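Local coordinates for protein reducing end xylose-releasing exo-oligoxylanase (Paenibacillus barengoltzii G22, PDB 5YXT) that probably hydrolyses xylo-oligosaccharides from their reducing end, releasing xylose, as a glycoside hydrolase of family 8, at residues C[20-25]-C[339-344]; C[38-43]-C[81-86]; C[202-207]-C[273-278]; C[267-272]-C[284-289]. All coordinates share one frame; numbering follows the deposited sequence.

In the fold
Four contacts in this family 8 glycoside hydrolase illustrate how chemistry follows place in a mostly helical fold. Contacts 1 and 4 are buried; contacts 2 and 3 are partly buried. Contact 1 uses the turn leading into helix 24-40, contact 2 the end of that helix, their centres about 24 Å apart; helix 263-276 is shared by contacts 3 and 4, with centres about 15 Å apart. Contact 4 is purely aliphatic. Contact 3 sets aliphatic groups against aromatic rings, E203 packing centrally by its aliphatic part, whereas contact 2 has a charged margin. Contact 1 alone has a hydrogen bond between its segments, and it encloses the other three along the sequence.

Contact 1: residues C[20-25]-C[339-344]; sequences YGYGEE and ACVDLF
Y22 and D342 join a turn near the N-terminus to a helix more than 300 residues later through one very short hydrogen bond, 2.5 Å from Y22 OH to D342 OD1. The tyrosine hydroxyl is the donor. The carboxylate oxygen lies at the edge of the ring and in its plane, and with 24° between ring and carboxylate planes the two flat groups are nearly coplanar, although the side chains run roughly perpendicular. D342 reaches the hydroxyl because its CG stands anti to the backbone N (chi1 -164°). Its other oxygen, OD2, is hydrogen-bonded to ND1 of H4 of a second subunit, so this one buried carboxylate serves both the chain's own fold and the assembly. Beside the polar pair, V341 lays both methyls against the Y20 ring: V341 CG2 is 3.6 Å from Y20 CE2 and V341 CG1 is 3.8 Å from Y20 CD2. CG1 of V341 also reaches Y22 CE1, at 4.2 Å. G21, between the tyrosines, ends helix 16-20 in a Schellman motif; G23, just after Y22, is the N-cap of helix 24-40. The contact thus sets the junction of those two helices against helix 335-345, where L17 also packs on Y22 and V341.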
# COMPACT_ATOMS: atom_id res chain seq x y z
N TYR C 20 -10.91 13.25 -5.10
CA TYR C 20 -10.96 11.80 -4.99
C TYR C 20 -11.96 11.16 -5.95
O TYR C 20 -11.97 9.93 -6.07
CB TYR C 20 -11.31 11.41 -3.55
CG TYR C 20 -10.14 11.42 -2.59
CD1 TYR C 20 -8.93 12.05 -2.91
CD2 TYR C 20 -10.24 10.81 -1.34
CE1 TYR C 20 -7.86 12.05 -2.02
CE2 TYR C 20 -9.18 10.80 -0.45
CZ TYR C 20 -8.00 11.42 -0.79
OH TYR C 20 -6.97 11.40 0.12
N GLY C 21 -12.80 11.95 -6.62
CA GLY C 21 -13.67 11.42 -7.65
C GLY C 21 -15.14 11.33 -7.29
O GLY C 21 -15.92 10.79 -8.09
N TYR C 22 -15.54 11.80 -6.11
CA TYR C 22 -16.95 11.93 -5.82
C TYR C 22 -17.49 13.15 -6.57
O TYR C 22 -16.76 14.11 -6.85
CB TYR C 22 -17.17 12.02 -4.29
CG TYR C 22 -16.54 10.85 -3.56
CD1 TYR C 22 -15.21 10.90 -3.14
CD2 TYR C 22 -17.26 9.67 -3.33
CE1 TYR C 22 -14.61 9.83 -2.51
CE2 TYR C 22 -16.67 8.58 -2.69
CZ TYR C 22 -15.34 8.66 -2.28
OH TYR C 22 -14.74 7.61 -1.65
N GLY C 23 -18.76 13.09 -6.97
CA GLY C 23 -19.29 14.14 -7.82
C GLY C 23 -19.49 15.43 -7.04
O GLY C 23 -19.93 15.42 -5.89
N GLU C 24 -19.16 16.56 -7.68
CA GLU C 24 -19.33 17.86 -7.04
C GLU C 24 -20.77 18.05 -6.59
O GLU C 24 -21.03 18.47 -5.46
CB GLU C 24 -18.93 18.98 -7.99
CG GLU C 24 -17.72 18.66 -8.85
CD GLU C 24 -16.49 19.43 -8.43
OE1 GLU C 24 -15.45 19.31 -9.11
OE2 GLU C 24 -16.57 20.16 -7.42
N GLU C 25 -21.73 17.71 -7.46
CA GLU C 25 -23.14 17.81 -7.11
C GLU C 25 -23.49 16.93 -5.92
O GLU C 25 -24.15 17.38 -4.97
N ALA C 339 -9.13 5.19 1.19
CA ALA C 339 -10.02 4.22 1.82
C ALA C 339 -10.71 4.81 3.05
O ALA C 339 -11.92 4.60 3.25
CB ALA C 339 -9.24 2.95 2.19
N CYS C 340 -9.98 5.55 3.89
CA CYS C 340 -10.60 6.20 5.04
C CYS C 340 -11.72 7.13 4.60
O CYS C 340 -12.78 7.20 5.24
CB CYS C 340 -9.56 6.97 5.84
SG CYS C 340 -8.47 5.91 6.87
N VAL C 341 -11.53 7.83 3.48
CA VAL C 341 -12.55 8.76 3.01
C VAL C 341 -13.74 8.01 2.43
O VAL C 341 -14.89 8.41 2.64
CB VAL C 341 -11.93 9.74 2.00
CG1 VAL C 341 -13.00 10.58 1.32
CG2 VAL C 341 -10.94 10.65 2.69
N ASP C 342 -13.49 6.90 1.71
CA ASP C 342 -14.60 6.13 1.15
C ASP C 342 -15.46 5.48 2.23
O ASP C 342 -16.68 5.41 2.09
CB ASP C 342 -14.11 5.04 0.19
CG ASP C 342 -15.23 4.52 -0.69
OD1 ASP C 342 -15.77 5.34 -1.47
OD2 ASP C 342 -15.59 3.32 -0.58
N LEU C 343 -14.83 4.98 3.29
CA LEU C 343 -15.62 4.48 4.41
C LEU C 343 -16.52 5.58 4.96
O LEU C 343 -17.72 5.39 5.14
CB LEU C 343 -14.70 3.92 5.49
CG LEU C 343 -15.35 3.41 6.78
CD1 LEU C 343 -16.18 2.17 6.53
CD2 LEU C 343 -14.24 3.13 7.80
N PHE C 344 -15.95 6.76 5.20
CA PHE C 344 -16.75 7.87 5.72
C PHE C 344 -17.86 8.26 4.75
O PHE C 344 -19.00 8.51 5.17
CB PHE C 344 -15.85 9.07 6.01
CG PHE C 344 -16.60 10.33 6.29
CD1 PHE C 344 -17.36 10.45 7.46
CD2 PHE C 344 -16.57 11.39 5.40
CE1 PHE C 344 -18.07 11.63 7.73
CE2 PHE C 344 -17.27 12.57 5.66
CZ PHE C 344 -18.03 12.69 6.81

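Contact 2: residues C[38-43]-C[81-86]; sequences LFEGDE and YDRQDV
The end of helix 24-40 meets the turn that leads into helix 84-98, with R83 at the N-cap position of the latter, and the touching residues form an apolar pair beside a charged one. F39 and V86 make the apolar pair: the methyl CG1 of V86 approaches the phenyl ring obliquely and is 3.9 Å from F39 CD2, practically equidistant from the neighbouring CE2. That methyl stands anti to the backbone N of V86 (chi1 168°), which carries it out toward the ring. Nearer the solvent, E40 OE1 comes to 4.0 Å from R83 NE, too far for a salt bridge, so the attraction is probably a longer-range electrostatic one. The carboxylate approaches the guanidinium edge with the planes 17° apart; the firmer partner of E40 OE1 is W35 NE1, which hydrogen-bonds it. One face of the R83 guanidinium lies against Y81, whose CE2 is 3.3 Å above the guanidinium plane, over its centre, and R83 also makes a cation-pi interaction with W35. Since W35 stacks with both F39 and Y81, it links the apolar pair to the charged one. Such packing of helix ends, here of 24-40 and 84-98, belongs to the (alpha/alpha)6 barrel known for family 8.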
# COMPACT_ATOMS: atom_id res chain seq x y z
N LEU C 38 -29.11 17.48 11.11
CA LEU C 38 -28.53 17.83 12.40
C LEU C 38 -29.13 19.09 13.00
O LEU C 38 -29.24 19.20 14.23
CB LEU C 38 -27.01 18.02 12.25
CG LEU C 38 -26.13 16.77 12.37
CD1 LEU C 38 -26.65 15.62 11.54
CD2 LEU C 38 -24.66 17.06 12.01
N PHE C 39 -29.51 20.06 12.15
CA PHE C 39 -29.96 21.36 12.63
C PHE C 39 -31.41 21.67 12.29
O PHE C 39 -31.97 22.59 12.90
CB PHE C 39 -29.07 22.48 12.06
CG PHE C 39 -27.71 22.54 12.71
CD1 PHE C 39 -26.70 21.69 12.29
CD2 PHE C 39 -27.46 23.40 13.76
CE1 PHE C 39 -25.45 21.71 12.91
CE2 PHE C 39 -26.22 23.43 14.38
CZ PHE C 39 -25.21 22.58 13.96
N GLU C 40 -32.03 20.97 11.35
CA GLU C 40 -33.41 21.24 10.98
C GLU C 40 -34.28 19.98 10.94
O GLU C 40 -35.40 20.04 10.44
CB GLU C 40 -33.46 21.95 9.62
CG GLU C 40 -32.84 23.35 9.65
CD GLU C 40 -32.37 23.81 8.29
OE1 GLU C 40 -31.63 24.81 8.23
OE2 GLU C 40 -32.75 23.18 7.28
N GLY C 41 -33.80 18.87 11.49
CA GLY C 41 -34.47 17.59 11.40
C GLY C 41 -35.30 17.28 12.63
O GLY C 41 -35.91 18.16 13.24
N ASP C 42 -35.31 16.00 13.01
CA ASP C 42 -36.17 15.51 14.08
C ASP C 42 -35.40 14.63 15.06
O ASP C 42 -34.17 14.57 15.03
CB ASP C 42 -37.35 14.73 13.50
CG ASP C 42 -36.94 13.77 12.40
OD1 ASP C 42 -35.91 13.08 12.57
OD2 ASP C 42 -37.63 13.70 11.37
N GLU C 43 -36.14 13.91 15.91
CA GLU C 43 -35.54 13.07 16.93
C GLU C 43 -34.58 12.03 16.38
O GLU C 43 -33.85 11.42 17.16
N TYR C 81 -21.02 27.25 7.73
CA TYR C 81 -22.15 27.00 6.84
C TYR C 81 -22.99 28.25 6.57
O TYR C 81 -23.98 28.16 5.84
CB TYR C 81 -23.03 25.89 7.42
CG TYR C 81 -23.88 25.19 6.39
CD1 TYR C 81 -23.31 24.36 5.43
CD2 TYR C 81 -25.25 25.36 6.36
CE1 TYR C 81 -24.09 23.73 4.48
CE2 TYR C 81 -26.04 24.73 5.43
CZ TYR C 81 -25.46 23.92 4.49
OH TYR C 81 -26.26 23.30 3.56
N ASP C 82 -22.64 29.40 7.16
CA ASP C 82 -23.28 30.69 6.86
C ASP C 82 -24.74 30.73 7.33
O ASP C 82 -25.64 31.05 6.56
CB ASP C 82 -23.18 31.04 5.38
CG ASP C 82 -23.32 32.52 5.11
OD1 ASP C 82 -23.43 33.29 6.09
OD2 ASP C 82 -23.35 32.90 3.92
N ARG C 83 -24.96 30.40 8.60
CA ARG C 83 -26.29 30.57 9.20
C ARG C 83 -26.13 31.34 10.50
O ARG C 83 -25.95 30.78 11.59
CB ARG C 83 -26.98 29.23 9.41
CG ARG C 83 -27.75 28.82 8.15
CD ARG C 83 -27.51 27.38 7.83
NE ARG C 83 -28.42 26.77 6.84
CZ ARG C 83 -28.42 27.01 5.53
NH1 ARG C 83 -27.53 27.85 4.98
NH2 ARG C 83 -29.30 26.38 4.75
N GLN C 84 -26.23 32.67 10.37
CA GLN C 84 -26.07 33.55 11.52
C GLN C 84 -27.18 33.38 12.53
O GLN C 84 -26.95 33.54 13.73
CB GLN C 84 -26.00 35.01 11.05
CG GLN C 84 -25.58 35.97 12.14
CD GLN C 84 -25.34 37.37 11.61
OE1 GLN C 84 -24.78 38.23 12.30
NE2 GLN C 84 -25.76 37.60 10.38
N ASP C 85 -28.40 33.05 12.07
CA ASP C 85 -29.50 32.87 13.00
C ASP C 85 -29.22 31.75 13.99
O ASP C 85 -29.43 31.90 15.19
CB ASP C 85 -30.81 32.63 12.23
CG ASP C 85 -30.72 31.47 11.24
OD1 ASP C 85 -29.64 31.25 10.62
OD2 ASP C 85 -31.75 30.77 11.08
N VAL C 86 -28.73 30.60 13.50
CA VAL C 86 -28.37 29.51 14.41
C VAL C 86 -27.21 29.92 15.30
O VAL C 86 -27.23 29.71 16.52
CB VAL C 86 -28.05 28.23 13.62
CG1 VAL C 86 -27.40 27.19 14.54
CG2 VAL C 86 -29.30 27.67 12.97

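Contact 3: residues C[202-207]-C[273-278]; sequences YELFAL and WEWFAA
E203 and F276 meet through a CH-pi interaction, the glutamate presenting its aliphatic part to the phenyl ring. Its CB lies over one face, 3.9 Å from the ring centroid and 29° off the normal, with F276 CZ the nearest ring atom to E203 CB at 3.4 Å. A bend at chi2 (-90°) folds the glutamate chain across the same ring: CG sits 3.9 Å above its plane, over the centre, and the carboxylate plane is only 18° from that of the phenyl group. The two side chains point opposite ways. At the charged end, R225 forms a salt bridge with E203 OE2. These segments belong to helices 199-208 and 263-276, in the (alpha/alpha)6 barrel known for family 8, and A277, with positive phi, has already left helical geometry. The purely apolar contacts come from L204, whose branches divide between two rings. L204 CD2 lies at the edge of the F276 ring, 3.9 Å from F276 CZ, while L204 CD1 comes to 3.9 Å from W275 CZ3, the two side chains running roughly perpendicular. W275 NE1 donates to Y373 O, and I375 touches both L204 and W275.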
# COMPACT_ATOMS: atom_id res chain seq x y z
N TYR C 202 -4.17 28.85 17.00
CA TYR C 202 -3.32 29.84 17.67
C TYR C 202 -2.59 30.71 16.66
O TYR C 202 -2.33 31.89 16.95
CB TYR C 202 -2.34 29.16 18.63
CG TYR C 202 -2.97 28.05 19.46
CD1 TYR C 202 -4.31 28.12 19.86
CD2 TYR C 202 -2.24 26.93 19.82
CE1 TYR C 202 -4.89 27.10 20.57
CE2 TYR C 202 -2.80 25.92 20.54
CZ TYR C 202 -4.13 25.99 20.91
OH TYR C 202 -4.69 24.95 21.61
N GLU C 203 -2.29 30.17 15.48
CA GLU C 203 -1.76 31.00 14.40
C GLU C 203 -2.68 32.17 14.10
O GLU C 203 -2.22 33.28 13.82
CB GLU C 203 -1.58 30.16 13.13
CG GLU C 203 -0.51 29.09 13.22
CD GLU C 203 0.85 29.58 12.78
OE1 GLU C 203 1.00 30.80 12.50
OE2 GLU C 203 1.79 28.75 12.71
N LEU C 204 -3.98 31.93 14.15
CA LEU C 204 -4.95 32.99 13.88
C LEU C 204 -5.13 33.90 15.09
O LEU C 204 -5.32 35.12 14.92
CB LEU C 204 -6.29 32.37 13.47
CG LEU C 204 -6.22 31.49 12.21
CD1 LEU C 204 -7.58 30.90 11.90
CD2 LEU C 204 -5.71 32.28 11.01
N PHE C 205 -5.07 33.36 16.31
CA PHE C 205 -5.08 34.23 17.48
C PHE C 205 -3.88 35.17 17.45
O PHE C 205 -3.99 36.34 17.84
CB PHE C 205 -5.08 33.42 18.77
CG PHE C 205 -6.30 32.54 18.94
CD1 PHE C 205 -7.45 32.77 18.21
CD2 PHE C 205 -6.28 31.49 19.84
CE1 PHE C 205 -8.57 31.95 18.35
CE2 PHE C 205 -7.39 30.67 20.00
CZ PHE C 205 -8.53 30.91 19.25
N ALA C 206 -2.73 34.69 16.96
CA ALA C 206 -1.53 35.51 16.84
C ALA C 206 -1.69 36.66 15.84
O ALA C 206 -0.82 37.53 15.78
CB ALA C 206 -0.34 34.65 16.42
N LEU C 207 -2.74 36.65 15.03
CA LEU C 207 -3.08 37.77 14.16
C LEU C 207 -4.20 38.64 14.70
O LEU C 207 -4.25 39.83 14.39
CB LEU C 207 -3.49 37.28 12.77
CG LEU C 207 -2.65 36.22 12.08
CD1 LEU C 207 -3.52 35.55 11.03
CD2 LEU C 207 -1.39 36.83 11.47
N TRP C 273 -2.61 20.95 8.74
CA TRP C 273 -1.82 20.77 7.53
C TRP C 273 -2.48 21.49 6.36
O TRP C 273 -1.81 22.20 5.60
CB TRP C 273 -1.61 19.30 7.19
CG TRP C 273 -0.78 19.22 5.94
CD1 TRP C 273 -1.21 18.99 4.66
CD2 TRP C 273 0.63 19.46 5.84
NE1 TRP C 273 -0.15 19.05 3.78
CE2 TRP C 273 0.99 19.34 4.48
CE3 TRP C 273 1.62 19.77 6.77
CZ2 TRP C 273 2.29 19.50 4.04
CZ3 TRP C 273 2.93 19.93 6.32
CH2 TRP C 273 3.25 19.80 4.97
N GLU C 274 -3.80 21.34 6.20
CA GLU C 274 -4.47 22.02 5.11
C GLU C 274 -4.38 23.54 5.25
O GLU C 274 -4.15 24.24 4.26
CB GLU C 274 -5.94 21.59 5.01
CG GLU C 274 -6.83 22.50 4.13
CD GLU C 274 -6.54 22.43 2.62
OE1 GLU C 274 -5.49 21.89 2.20
OE2 GLU C 274 -7.38 22.93 1.83
N TRP C 275 -4.52 24.06 6.47
CA TRP C 275 -4.56 25.52 6.65
C TRP C 275 -3.18 26.15 6.62
O TRP C 275 -3.04 27.29 6.16
CB TRP C 275 -5.22 25.90 7.97
CG TRP C 275 -6.72 25.90 7.96
CD1 TRP C 275 -7.54 25.47 6.95
CD2 TRP C 275 -7.58 26.35 9.01
NE1 TRP C 275 -8.85 25.62 7.32
CE2 TRP C 275 -8.90 26.15 8.58
CE3 TRP C 275 -7.35 26.88 10.28
CZ2 TRP C 275 -9.99 26.48 9.38
CZ3 TRP C 275 -8.43 27.21 11.07
CH2 TRP C 275 -9.74 27.01 10.62
N PHE C 276 -2.16 25.45 7.11
CA PHE C 276 -0.85 26.06 7.29
C PHE C 276 0.31 25.26 6.74
O PHE C 276 1.37 25.84 6.51
CB PHE C 276 -0.61 26.36 8.78
CG PHE C 276 -1.43 27.51 9.27
CD1 PHE C 276 -1.03 28.82 9.03
CD2 PHE C 276 -2.63 27.29 9.90
CE1 PHE C 276 -1.80 29.89 9.45
CE2 PHE C 276 -3.41 28.35 10.33
CZ PHE C 276 -3.00 29.65 10.10
N ALA C 277 0.14 23.96 6.51
CA ALA C 277 1.17 23.10 5.90
C ALA C 277 2.54 23.36 6.54
O ALA C 277 3.56 23.50 5.86
CB ALA C 277 1.21 23.29 4.38
N ALA C 278 2.54 23.41 7.88
CA ALA C 278 3.66 23.94 8.65
C ALA C 278 4.62 22.88 9.15
O ALA C 278 5.80 23.18 9.35
CB ALA C 278 3.14 24.72 9.86

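Contact 4: residues C[267-272]-C[284-289]; sequences ANLGLD and EAVGKI
L269 and V286 lie side by side, pointing opposite ways, each helix sending its side chain toward the other. The valine uses a single methyl: V286 CG2 lies 3.9 Å from L269 CB and 4.1 Å from L269 CD1, so that it rests alongside the leucine rather than meeting just its end. With CG2 anti to the carbonyl carbon of V286 and CG1 anti to the backbone N (chi1 165°), the former is the branch that faces the leucine. L269 in turn extends past the valine until its CD1 reaches the methyl of A285, 4.0 Å from L269 CD1 to A285 CB. One leucine therefore spans two successive residues of the opposing helix, and the whole contact is aliphatic. The CA atoms of L269 and V286 are 7.3 Å apart. The polar residues are engaged on other sides: D272 forms a salt bridge with R225, and K288 NZ bonds to the backbone oxygen of P234. Helices 263-276 and 281-294, consecutive in the chain, thus pack through aliphatic side chains, as in the helical (alpha/alpha)6 barrel of family 8, with helix 318-327 touching A267, L271 and I289, and helix 199-208 meeting L271 and D272.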
# COMPACT_ATOMS: atom_id res chain seq x y z
N ALA C 267 -7.90 14.53 13.18
CA ALA C 267 -8.62 15.56 12.44
C ALA C 267 -7.93 16.91 12.56
O ALA C 267 -7.82 17.64 11.56
CB ALA C 267 -10.07 15.65 12.94
N ASN C 268 -7.44 17.24 13.76
CA ASN C 268 -6.71 18.49 13.97
C ASN C 268 -5.45 18.56 13.11
O ASN C 268 -5.11 19.63 12.59
CB ASN C 268 -6.34 18.65 15.45
CG ASN C 268 -7.56 18.80 16.35
OD1 ASN C 268 -8.63 19.21 15.89
ND2 ASN C 268 -7.41 18.46 17.64
N LEU C 269 -4.70 17.45 13.02
CA LEU C 269 -3.51 17.44 12.18
C LEU C 269 -3.87 17.65 10.71
O LEU C 269 -3.17 18.38 9.99
CB LEU C 269 -2.76 16.11 12.34
CG LEU C 269 -2.26 15.78 13.74
CD1 LEU C 269 -1.71 14.36 13.81
CD2 LEU C 269 -1.22 16.79 14.16
N GLY C 270 -4.94 17.00 10.26
CA GLY C 270 -5.40 17.22 8.90
C GLY C 270 -5.76 18.67 8.65
O GLY C 270 -5.41 19.24 7.61
N LEU C 271 -6.45 19.31 9.61
CA LEU C 271 -6.88 20.69 9.38
C LEU C 271 -5.71 21.66 9.48
O LEU C 271 -5.61 22.59 8.66
CB LEU C 271 -7.99 21.10 10.35
CG LEU C 271 -8.70 22.41 9.97
CD1 LEU C 271 -9.32 22.30 8.59
CD2 LEU C 271 -9.75 22.85 10.98
N ASP C 272 -4.81 21.46 10.44
CA ASP C 272 -3.61 22.29 10.51
C ASP C 272 -2.79 22.17 9.24
O ASP C 272 -2.31 23.18 8.70
CB ASP C 272 -2.76 21.92 11.72
CG ASP C 272 -1.59 22.87 11.93
OD1 ASP C 272 -1.74 24.10 11.72
OD2 ASP C 272 -0.50 22.40 12.30
N GLU C 284 3.34 12.21 8.47
CA GLU C 284 3.80 10.92 8.96
C GLU C 284 2.89 10.40 10.07
O GLU C 284 2.56 9.21 10.10
CB GLU C 284 5.24 11.02 9.45
CG GLU C 284 6.26 10.95 8.33
CD GLU C 284 7.30 9.87 8.57
OE1 GLU C 284 6.91 8.69 8.73
OE2 GLU C 284 8.51 10.20 8.58
N ALA C 285 2.47 11.28 10.99
CA ALA C 285 1.61 10.84 12.09
C ALA C 285 0.24 10.38 11.58
O ALA C 285 -0.28 9.36 12.03
CB ALA C 285 1.45 11.97 13.12
N VAL C 286 -0.35 11.13 10.64
CA VAL C 286 -1.64 10.70 10.09
C VAL C 286 -1.47 9.39 9.34
O VAL C 286 -2.33 8.50 9.40
CB VAL C 286 -2.24 11.81 9.20
CG1 VAL C 286 -3.36 11.26 8.35
CG2 VAL C 286 -2.75 12.97 10.07
N GLY C 287 -0.34 9.24 8.64
CA GLY C 287 -0.04 7.96 8.01
C GLY C 287 -0.05 6.80 8.99
O GLY C 287 -0.54 5.72 8.68
N LYS C 288 0.48 7.03 10.20
CA LYS C 288 0.53 5.95 11.18
C LYS C 288 -0.86 5.61 11.71
O LYS C 288 -1.19 4.43 11.90
CB LYS C 288 1.46 6.32 12.33
CG LYS C 288 2.94 6.22 11.99
CD LYS C 288 3.79 6.96 12.98
CE LYS C 288 5.19 7.16 12.43
NZ LYS C 288 6.10 7.57 13.52
N ILE C 289 -1.68 6.63 11.97
CA ILE C 289 -3.03 6.40 12.48
C ILE C 289 -3.87 5.67 11.45
O ILE C 289 -4.56 4.69 11.77
CB ILE C 289 -3.67 7.73 12.91
CG1 ILE C 289 -2.82 8.39 14.00
CG2 ILE C 289 -5.11 7.51 13.41
CD1 ILE C 289 -3.15 9.86 14.26